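Local coordinates for protein p450 cytochrome, putative (Rippkaea orientalis, PDB 6Y01) that probably binds the molybdenum cofactor (Moco) and carries it to other proteins, as a Moco carrier protein with a Rossmann-type fold, at residues Gln40-Glu45 and Asn164-Ile169; Ile74-Ser79 and Asn102-Leu107; Ser123-Ala128 and Val135-Asp140. All coordinates share one frame; numbering follows the deposited sequence. Where two conformers were deposited one is given.

Contact 1: Gln40-Glu45 and Asn164-Ile169; sequences QLIALE and NCIELI
Two neighbouring helices on one face of the Rossmann-type sheet, 29-44 and 162-176, meet where Ile166 enters the surface formed by Leu41, Ile42 and Glu45. Ile166 supplies half of the 180 Å² buried here, and its two branches take different partners: the CG1-CD1 arm meets Leu41 and Ile42, CG2 meets Glu45. Its CG1 packs against Leu41, with CG1 to Leu41 CB at 3.7 Å and CG1 to Leu41 CD1 at 4.0 Å. The terminal CD1 lies between Leu41 and Ile42, 3.8 Å from Leu41 CB and 4.0 Å from Ile42 CG1. This follows from the bent chain of Ile166 (chi1 -57°, chi2 -62°), which turns the terminal methyl back instead of extending it. The closeness of the helices is measured by the 7.3 Å between Ile42 CA and Ile166 CA. Both helices are seated on the parallel sheet: Ile42 reaches Ile18 and Val20 of strand 17-21, and Ile169 of the partner helix also rests on Ile18, so strand 17-21 underlies both helices. Toward the end of helix 29-44 the contact becomes mixed. Glu45, bent at its second torsion, crosses over CG2 of Ile166, with Glu45 OE2 3.8 Å and Glu45 CG 4.0 Å from it; the same OE2 is held in a salt bridge by Lys170, one turn further along helix 162-176. Cutting Ile166 back to alanine is likely to open a gap between the helices, taking from Leu41 and Ile42 the branch they pack on and from Glu45 the methyl it crosses.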
loop_
_atom_site.group_PDB
_atom_site.type_symbol
_atom_site.label_atom_id
_atom_site.label_comp_id
_atom_site.label_asym_id
_atom_site.label_seq_id
_atom_site.Cartn_x
_atom_site.Cartn_y
_atom_site.Cartn_z
ATOM N N GLN D 40 17.132 13.023 20.880
ATOM C CA GLN D 40 18.221 12.744 21.839
ATOM C C GLN D 40 17.689 11.882 22.986
ATOM O O GLN D 40 18.291 10.879 23.335
ATOM C CB GLN D 40 18.806 14.043 22.416
ATOM C CG GLN D 40 19.556 14.852 21.404
ATOM C CD GLN D 40 20.063 16.148 21.977
ATOM O OE1 GLN D 40 21.112 16.145 22.618
ATOM N NE2 GLN D 40 19.341 17.235 21.687
ATOM N N LEU D 41 16.544 12.260 23.576
ATOM C CA LEU D 41 16.037 11.550 24.772
ATOM C C LEU D 41 15.601 10.119 24.425
ATOM O O LEU D 41 15.798 9.205 25.224
ATOM C CB LEU D 41 14.883 12.324 25.416
ATOM C CG LEU D 41 15.218 13.697 25.963
ATOM C CD1 LEU D 41 13.955 14.400 26.393
ATOM C CD2 LEU D 41 16.210 13.619 27.122
ATOM N N ILE D 42 14.996 9.929 23.254
ATOM C CA ILE D 42 14.605 8.569 22.815
ATOM C C ILE D 42 15.870 7.701 22.695
ATOM O O ILE D 42 15.936 6.584 23.192
ATOM C CB ILE D 42 13.813 8.681 21.490
ATOM C CG1 ILE D 42 12.440 9.305 21.773
ATOM C CG2 ILE D 42 13.715 7.347 20.779
ATOM C CD1 ILE D 42 11.760 9.787 20.514
ATOM N N ALA D 43 16.891 8.231 22.027
ATOM C CA ALA D 43 18.144 7.486 21.840
ATOM C C ALA D 43 18.809 7.217 23.195
ATOM O O ALA D 43 19.348 6.117 23.364
ATOM C CB ALA D 43 19.041 8.263 20.925
ATOM N N LEU D 44 18.722 8.162 24.125
ATOM C CA LEU D 44 19.445 7.963 25.414
ATOM C C LEU D 44 18.763 6.858 26.235
ATOM O O LEU D 44 19.409 6.254 27.088
ATOM C CB LEU D 44 19.498 9.267 26.202
ATOM C CG LEU D 44 20.468 10.298 25.620
ATOM C CD1 LEU D 44 20.242 11.654 26.261
ATOM C CD2 LEU D 44 21.935 9.857 25.771
ATOM N N GLU D 45 17.499 6.564 25.965
ATOM C CA GLU D 45 16.793 5.446 26.624
ATOM C C GLU D 45 17.146 4.099 25.969
ATOM O O GLU D 45 16.682 3.041 26.470
ATOM C CB GLU D 45 15.276 5.661 26.548
ATOM C CG GLU D 45 14.786 6.832 27.343
ATOM C CD GLU D 45 15.012 6.703 28.840
ATOM O OE1 GLU D 45 15.089 5.544 29.362
ATOM O OE2 GLU D 45 15.148 7.760 29.493
ATOM N N ASN D 164 8.541 15.101 29.477
ATOM C CA ASN D 164 7.222 14.551 29.865
ATOM C C ASN D 164 6.814 13.460 28.871
ATOM O O ASN D 164 6.240 12.460 29.294
ATOM C CB ASN D 164 6.200 15.679 29.963
ATOM C CG ASN D 164 4.842 15.228 30.450
ATOM O OD1 ASN D 164 3.824 15.667 29.916
ATOM N ND2 ASN D 164 4.808 14.427 31.498
ATOM N N CYS D 165 7.113 13.625 27.582
ATOM C CA CYS D 165 6.856 12.545 26.604
ATOM C C CYS D 165 7.550 11.252 27.041
ATOM O O CYS D 165 6.918 10.183 26.956
ATOM C CB CYS D 165 7.346 12.882 25.206
ATOM S SG CYS D 165 6.464 14.239 24.418
ATOM N N ILE D 166 8.807 11.341 27.460
ATOM C CA ILE D 166 9.558 10.134 27.858
ATOM C C ILE D 166 8.893 9.520 29.091
ATOM O O ILE D 166 8.746 8.286 29.128
ATOM C CB ILE D 166 11.045 10.462 28.118
ATOM C CG1 ILE D 166 11.688 11.102 26.892
ATOM C CG2 ILE D 166 11.784 9.227 28.573
ATOM C CD1 ILE D 166 11.716 10.252 25.640
ATOM N N GLU D 167 8.508 10.347 30.070
ATOM C CA GLU D 167 7.818 9.859 31.285
ATOM C C GLU D 167 6.539 9.104 30.886
ATOM O O GLU D 167 6.291 7.987 31.397
ATOM C CB GLU D 167 7.439 11.002 32.221
ATOM N N LEU D 168 5.777 9.678 29.945
ATOM C CA LEU D 168 4.505 9.061 29.521
ATOM C C LEU D 168 4.797 7.735 28.832
ATOM O O LEU D 168 4.117 6.759 29.106
ATOM C CB LEU D 168 3.723 10.011 28.618
ATOM C CG LEU D 168 3.117 11.225 29.311
ATOM C CD1 LEU D 168 2.613 12.220 28.278
ATOM C CD2 LEU D 168 1.968 10.801 30.220
ATOM N N ILE D 169 5.783 7.708 27.943
ATOM C CA ILE D 169 6.141 6.443 27.263
ATOM C C ILE D 169 6.465 5.367 28.288
ATOM O O ILE D 169 6.013 4.245 28.132
ATOM C CB ILE D 169 7.293 6.648 26.273
ATOM C CG1 ILE D 169 6.829 7.546 25.115
ATOM C CG2 ILE D 169 7.849 5.307 25.802
ATOM C CD1 ILE D 169 7.994 8.081 24.301
#

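Contact 2: Ile74-Ser79 and Asn102-Leu107; sequences IGILPS and NNINVL
Ile76 and Asn105 meet closely: Asn105 OD1 lies 3.1 Å from Ile76 CB, on the side where that carbon carries its hydrogen. The same oxygen is 3.4 Å from Ile76 CG1 and 3.4 Å from Ile76 CG2, so it sits against the branch point of the side chain and not against a methyl tip. A second, purely apolar touch joins Ile76 CG2 to Ile104 CG2 at 4.1 Å. With chi2 at -4°, Asn105 keeps OD1 nearly eclipsed with its own CA, and ND2 is sent the other way. The contact thereby seats the short helix 102-108 against strand 73-77 of the Rossmann-type parallel sheet, whose adjacent strands contribute Leu50 and Ile93 to the bed around Ile76. In the next shell, ND2 of Asn105 makes a weak hydrogen bond to OE2 of Glu124, which may bias the rotation of the amide. Arg101 NE, just ahead of the helix, is hydrogen-bonded to Ile76 O. Ile93 of the second subunit, distinct from the chain's own Ile93, packs on both Ile76 and Ile104.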
loop_
_atom_site.group_PDB
_atom_site.type_symbol
_atom_site.label_atom_id
_atom_site.label_comp_id
_atom_site.label_asym_id
_atom_site.label_seq_id
_atom_site.Cartn_x
_atom_site.Cartn_y
_atom_site.Cartn_z
ATOM N N ILE D 74 15.094 4.957 11.994
ATOM C CA ILE D 74 14.397 4.284 10.885
ATOM C C ILE D 74 13.566 5.352 10.173
ATOM O O ILE D 74 12.891 6.158 10.866
ATOM C CB ILE D 74 13.429 3.211 11.397
ATOM C CG1 ILE D 74 14.011 2.272 12.436
ATOM C CG2 ILE D 74 12.846 2.449 10.194
ATOM C CD1 ILE D 74 15.220 1.477 11.993
ATOM N N GLY D 75 13.653 5.361 8.852
ATOM C CA GLY D 75 12.805 6.275 8.081
ATOM C C GLY D 75 11.913 5.472 7.145
ATOM O O GLY D 75 12.395 4.610 6.440
ATOM N N ILE D 76 10.617 5.789 7.160
ATOM C CA ILE D 76 9.607 5.108 6.288
ATOM C C ILE D 76 9.315 6.085 5.161
ATOM O O ILE D 76 8.571 7.038 5.354
ATOM C CB ILE D 76 8.343 4.740 7.052
ATOM C CG1 ILE D 76 8.617 4.001 8.342
ATOM C CG2 ILE D 76 7.440 3.962 6.141
ATOM C CD1 ILE D 76 9.383 2.730 8.176
ATOM N N LEU D 77 9.949 5.858 4.019
ATOM C CA LEU D 77 9.972 6.844 2.944
ATOM C C LEU D 77 8.783 6.638 2.033
ATOM O O LEU D 77 8.475 5.497 1.645
ATOM C CB LEU D 77 11.262 6.720 2.129
ATOM C CG LEU D 77 12.577 6.913 2.926
ATOM C CD1 LEU D 77 13.688 6.779 1.983
ATOM C CD2 LEU D 77 12.596 8.217 3.594
ATOM N N PRO D 78 8.164 7.740 1.598
ATOM C CA PRO D 78 7.024 7.639 0.673
ATOM C C PRO D 78 7.419 7.416 -0.781
ATOM O O PRO D 78 6.629 6.943 -1.579
ATOM C CB PRO D 78 6.332 8.999 0.865
ATOM C CG PRO D 78 7.467 9.952 1.216
ATOM C CD PRO D 78 8.387 9.110 2.059
ATOM N N SER D 79 8.651 7.789 -1.117
ATOM C CA SER D 79 9.190 7.718 -2.475
ATOM C C SER D 79 9.572 6.280 -2.863
ATOM O O SER D 79 9.585 5.401 -2.006
ATOM C CB SER D 79 10.386 8.678 -2.492
ATOM O OG SER D 79 11.240 8.386 -3.552
ATOM N N ASN D 102 1.769 6.408 5.738
ATOM C CA ASN D 102 1.486 6.926 7.076
ATOM C C ASN D 102 0.981 5.776 7.972
ATOM O O ASN D 102 1.238 5.747 9.167
ATOM C CB ASN D 102 0.481 8.097 6.977
ATOM C CG ASN D 102 1.052 9.319 6.286
ATOM O OD1 ASN D 102 2.144 9.270 5.831
ATOM N ND2 ASN D 102 0.322 10.445 6.220
ATOM N N ASN D 103 0.235 4.819 7.385
ATOM C CA ASN D 103 -0.322 3.726 8.187
ATOM C C ASN D 103 0.807 2.816 8.681
ATOM O O ASN D 103 0.718 2.289 9.771
ATOM C CB ASN D 103 -1.441 2.953 7.449
ATOM C CG ASN D 103 -2.422 2.323 8.434
ATOM O OD1 ASN D 103 -2.924 2.941 9.382
ATOM N ND2 ASN D 103 -2.766 1.080 8.169
ATOM N N ILE D 104 1.857 2.637 7.874
ATOM C CA ILE D 104 3.008 1.824 8.302
ATOM C C ILE D 104 3.691 2.499 9.475
ATOM O O ILE D 104 4.035 1.799 10.446
ATOM C CB ILE D 104 3.998 1.648 7.138
ATOM C CG1 ILE D 104 3.300 0.971 5.950
ATOM C CG2 ILE D 104 5.211 0.867 7.623
ATOM C CD1 ILE D 104 4.163 0.839 4.752
ATOM N N ASN D 105 3.816 3.828 9.406
ATOM C CA ASN D 105 4.482 4.546 10.518
ATOM C C ASN D 105 3.785 4.223 11.832
ATOM O O ASN D 105 4.375 3.986 12.848
ATOM C CB ASN D 105 4.458 6.071 10.327
ATOM C CG ASN D 105 5.199 6.563 9.093
ATOM O OD1 ASN D 105 5.790 5.811 8.427
ATOM N ND2 ASN D 105 5.062 7.849 8.742
ATOM N N VAL D 106 2.434 4.270 11.786
ATOM C CA VAL D 106 1.671 4.131 13.054
ATOM C C VAL D 106 1.585 2.688 13.496
ATOM O O VAL D 106 1.718 2.425 14.693
ATOM C CB VAL D 106 0.370 4.916 13.070
ATOM C CG1 VAL D 106 0.608 6.398 12.718
ATOM C CG2 VAL D 106 -0.626 4.252 12.194
ATOM N N LEU D 107 1.416 1.757 12.559
ATOM C CA LEU D 107 1.342 0.344 12.950
ATOM C C LEU D 107 2.679 -0.163 13.513
ATOM O O LEU D 107 2.688 -1.086 14.320
ATOM C CB LEU D 107 0.941 -0.507 11.754
ATOM C CG LEU D 107 -0.530 -0.319 11.289
ATOM C CD1 LEU D 107 -0.725 -1.131 10.012
ATOM C CD2 LEU D 107 -1.490 -0.738 12.376
#

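Contact 3: Ser123-Ala128 and Val135-Asp140; sequences SEVALA and VILLND
Val135, with 59 Å² buried by the contact, stands at the start of strand 135-138 and divides its two methyls between two residues of helix 119-130. CG2 presses on Ala128, the Val135 CG2 to Ala128 CB distance being 3.5 Å, tighter than ordinary carbon-carbon contact. CG1 meets Val125, at 4.0 Å from Val125 CG1. The split arises from a first torsion of 174°, with CG1 opposite the backbone N and CG2 beside it. Val125, with 44 Å² buried, is the second main element and faces two strand residues at once: besides Val135, it touches Leu137, with Val125 CG2 to Leu137 CD2 at 4.1 Å and Val125 CG1 to Leu137 CD2 at 4.2 Å. Leu137 does not aim its first bond at the helix; only its far end approaches. Ala128, with 24 Å² buried, has just a methyl group to offer, and that small size accords with the 6.9 Å separation of Ala128 CA and Val135 CA. The axes of helix and strand run nearly antiparallel, at 152°, and pass 9.6 Å apart. Strand 111-115 completes the layer beneath, since Val125 and Leu137 both reach Ala114 and Ala128 reaches Val112, while Phe148 of helix 142-151 covers Val125. On another face of the helix, Leu122 of the third subunit packs on Ala126. Strand 111-115, the helix running back over it and strand 135-138 make up the beta-alpha-beta crossover of a Rossmann-type fold.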
loop_
_atom_site.group_PDB
_atom_site.type_symbol
_atom_site.label_atom_id
_atom_site.label_comp_id
_atom_site.label_asym_id
_atom_site.label_seq_id
_atom_site.Cartn_x
_atom_site.Cartn_y
_atom_site.Cartn_z
ATOM N N SER D 123 -3.327 13.481 9.870
ATOM C CA SER D 123 -3.686 12.166 9.274
ATOM C C SER D 123 -3.052 11.039 10.085
ATOM O O SER D 123 -3.711 10.039 10.354
ATOM C CB SER D 123 -3.351 12.064 7.802
ATOM O OG SER D 123 -1.978 11.777 7.534
ATOM N N GLU D 124 -1.766 11.187 10.472
ATOM C CA GLU D 124 -1.102 10.122 11.223
ATOM C C GLU D 124 -1.679 9.944 12.618
ATOM O O GLU D 124 -1.841 8.805 13.052
ATOM C CB GLU D 124 0.411 10.403 11.315
ATOM C CG GLU D 124 1.021 10.200 9.985
ATOM C CD GLU D 124 2.468 10.045 9.874
ATOM O OE1 GLU D 124 3.062 9.444 10.874
ATOM O OE2 GLU D 124 2.983 10.336 8.781
ATOM N N VAL D 125 -1.945 11.039 13.305
ATOM C CA VAL D 125 -2.574 10.928 14.644
ATOM C C VAL D 125 -3.928 10.224 14.516
ATOM O O VAL D 125 -4.199 9.357 15.312
ATOM C CB VAL D 125 -2.714 12.287 15.300
ATOM C CG1 VAL D 125 -3.562 12.228 16.552
ATOM C CG2 VAL D 125 -1.334 12.873 15.633
ATOM N N ALA D 126 -4.721 10.633 13.534
ATOM C CA ALA D 126 -6.049 10.023 13.347
ATOM C C ALA D 126 -5.900 8.518 13.116
ATOM O O ALA D 126 -6.645 7.719 13.730
ATOM C CB ALA D 126 -6.794 10.730 12.240
ATOM N N LEU D 127 -5.000 8.123 12.214
ATOM C CA LEU D 127 -4.762 6.685 11.930
ATOM C C LEU D 127 -4.259 5.948 13.172
ATOM O O LEU D 127 -4.639 4.837 13.434
ATOM C CB LEU D 127 -3.798 6.513 10.752
ATOM C CG LEU D 127 -4.333 6.942 9.391
ATOM C CD1 LEU D 127 -3.201 6.989 8.352
ATOM C CD2 LEU D 127 -5.422 6.019 8.937
ATOM N N ALA D 128 -3.321 6.570 13.911
ATOM C CA ALA D 128 -2.831 5.917 15.124
ATOM C C ALA D 128 -3.963 5.684 16.116
ATOM O O ALA D 128 -4.088 4.574 16.650
ATOM C CB ALA D 128 -1.738 6.769 15.753
ATOM N N VAL D 135 -0.926 7.583 21.670
ATOM C CA VAL D 135 -0.544 8.833 21.001
ATOM C C VAL D 135 -0.300 9.894 22.048
ATOM O O VAL D 135 -1.136 10.093 22.919
ATOM C CB VAL D 135 -1.583 9.315 19.993
ATOM C CG1 VAL D 135 -1.199 10.679 19.433
ATOM C CG2 VAL D 135 -1.778 8.306 18.889
ATOM N N ILE D 136 0.846 10.578 21.894
ATOM C CA ILE D 136 1.186 11.738 22.725
ATOM C C ILE D 136 1.234 12.959 21.834
ATOM O O ILE D 136 1.975 12.964 20.833
ATOM C CB ILE D 136 2.522 11.534 23.440
ATOM C CG1 ILE D 136 2.497 10.281 24.310
ATOM C CG2 ILE D 136 2.879 12.771 24.227
ATOM C CD1 ILE D 136 3.866 9.887 24.849
ATOM N N LEU D 137 0.490 13.996 22.201
ATOM C CA LEU D 137 0.543 15.285 21.494
ATOM C C LEU D 137 1.470 16.230 22.245
ATOM O O LEU D 137 1.287 16.465 23.426
ATOM C CB LEU D 137 -0.863 15.875 21.395
ATOM C CG LEU D 137 -1.914 14.951 20.764
ATOM C CD1 LEU D 137 -3.277 15.663 20.756
ATOM C CD2 LEU D 137 -1.521 14.552 19.375
ATOM N N LEU D 138 2.395 16.795 21.506
ATOM C CA LEU D 138 3.324 17.839 22.021
ATOM C C LEU D 138 3.200 19.046 21.095
ATOM O O LEU D 138 3.880 19.118 20.055
ATOM C CB LEU D 138 4.738 17.254 22.110
ATOM C CG LEU D 138 5.759 18.212 22.677
ATOM C CD1 LEU D 138 5.563 18.451 24.153
ATOM C CD2 LEU D 138 7.125 17.622 22.443
ATOM N N ASN D 139 2.224 19.908 21.391
ATOM C CA ASN D 139 1.925 21.036 20.502
ATOM C C ASN D 139 1.171 22.101 21.262
ATOM O O ASN D 139 0.785 21.869 22.418
ATOM C CB ASN D 139 1.150 20.612 19.252
ATOM C CG ASN D 139 -0.251 20.129 19.514
ATOM O OD1 ASN D 139 -1.012 20.757 20.262
ATOM N ND2 ASN D 139 -0.542 18.980 18.944
ATOM N N ASP D 140 0.976 23.225 20.591
ATOM C CA ASP D 140 0.270 24.392 21.157
ATOM C C ASP D 140 -1.040 24.612 20.408
ATOM O O ASP D 140 -1.414 25.765 20.255
ATOM C CB ASP D 140 1.170 25.629 21.114
ATOM C CG ASP D 140 2.356 25.482 22.043
ATOM O OD1 ASP D 140 2.138 24.984 23.178
ATOM O OD2 ASP D 140 3.503 25.816 21.619
#

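Contact 1 spans the longest stretch of chain, from helix 29-44 to helix 162-176, and contacts 2 and 3 follow one another within it. The centres of contacts 1 and 2 lie about 21 Å apart, on opposite sides of the chain's centre. Contacts 1 and 3, centres about 17 Å apart, meet through strand 135-138, a part of contact 3: its Ile136 packs on Cys165, Leu168 and Ile169, whereas Val135 and Leu137 face helix 119-130 on the other face of the sheet. Contacts 2 and 3 adjoin, Asn102 ND2 lying 3.0 Å from Ser123 OG in a probable hydrogen bond, and share the third subunit as a neighbour. With contact 1 on one face and contacts 2 and 3 on the other, this is the three-layer alpha/beta/alpha build of a Rossmann-type fold.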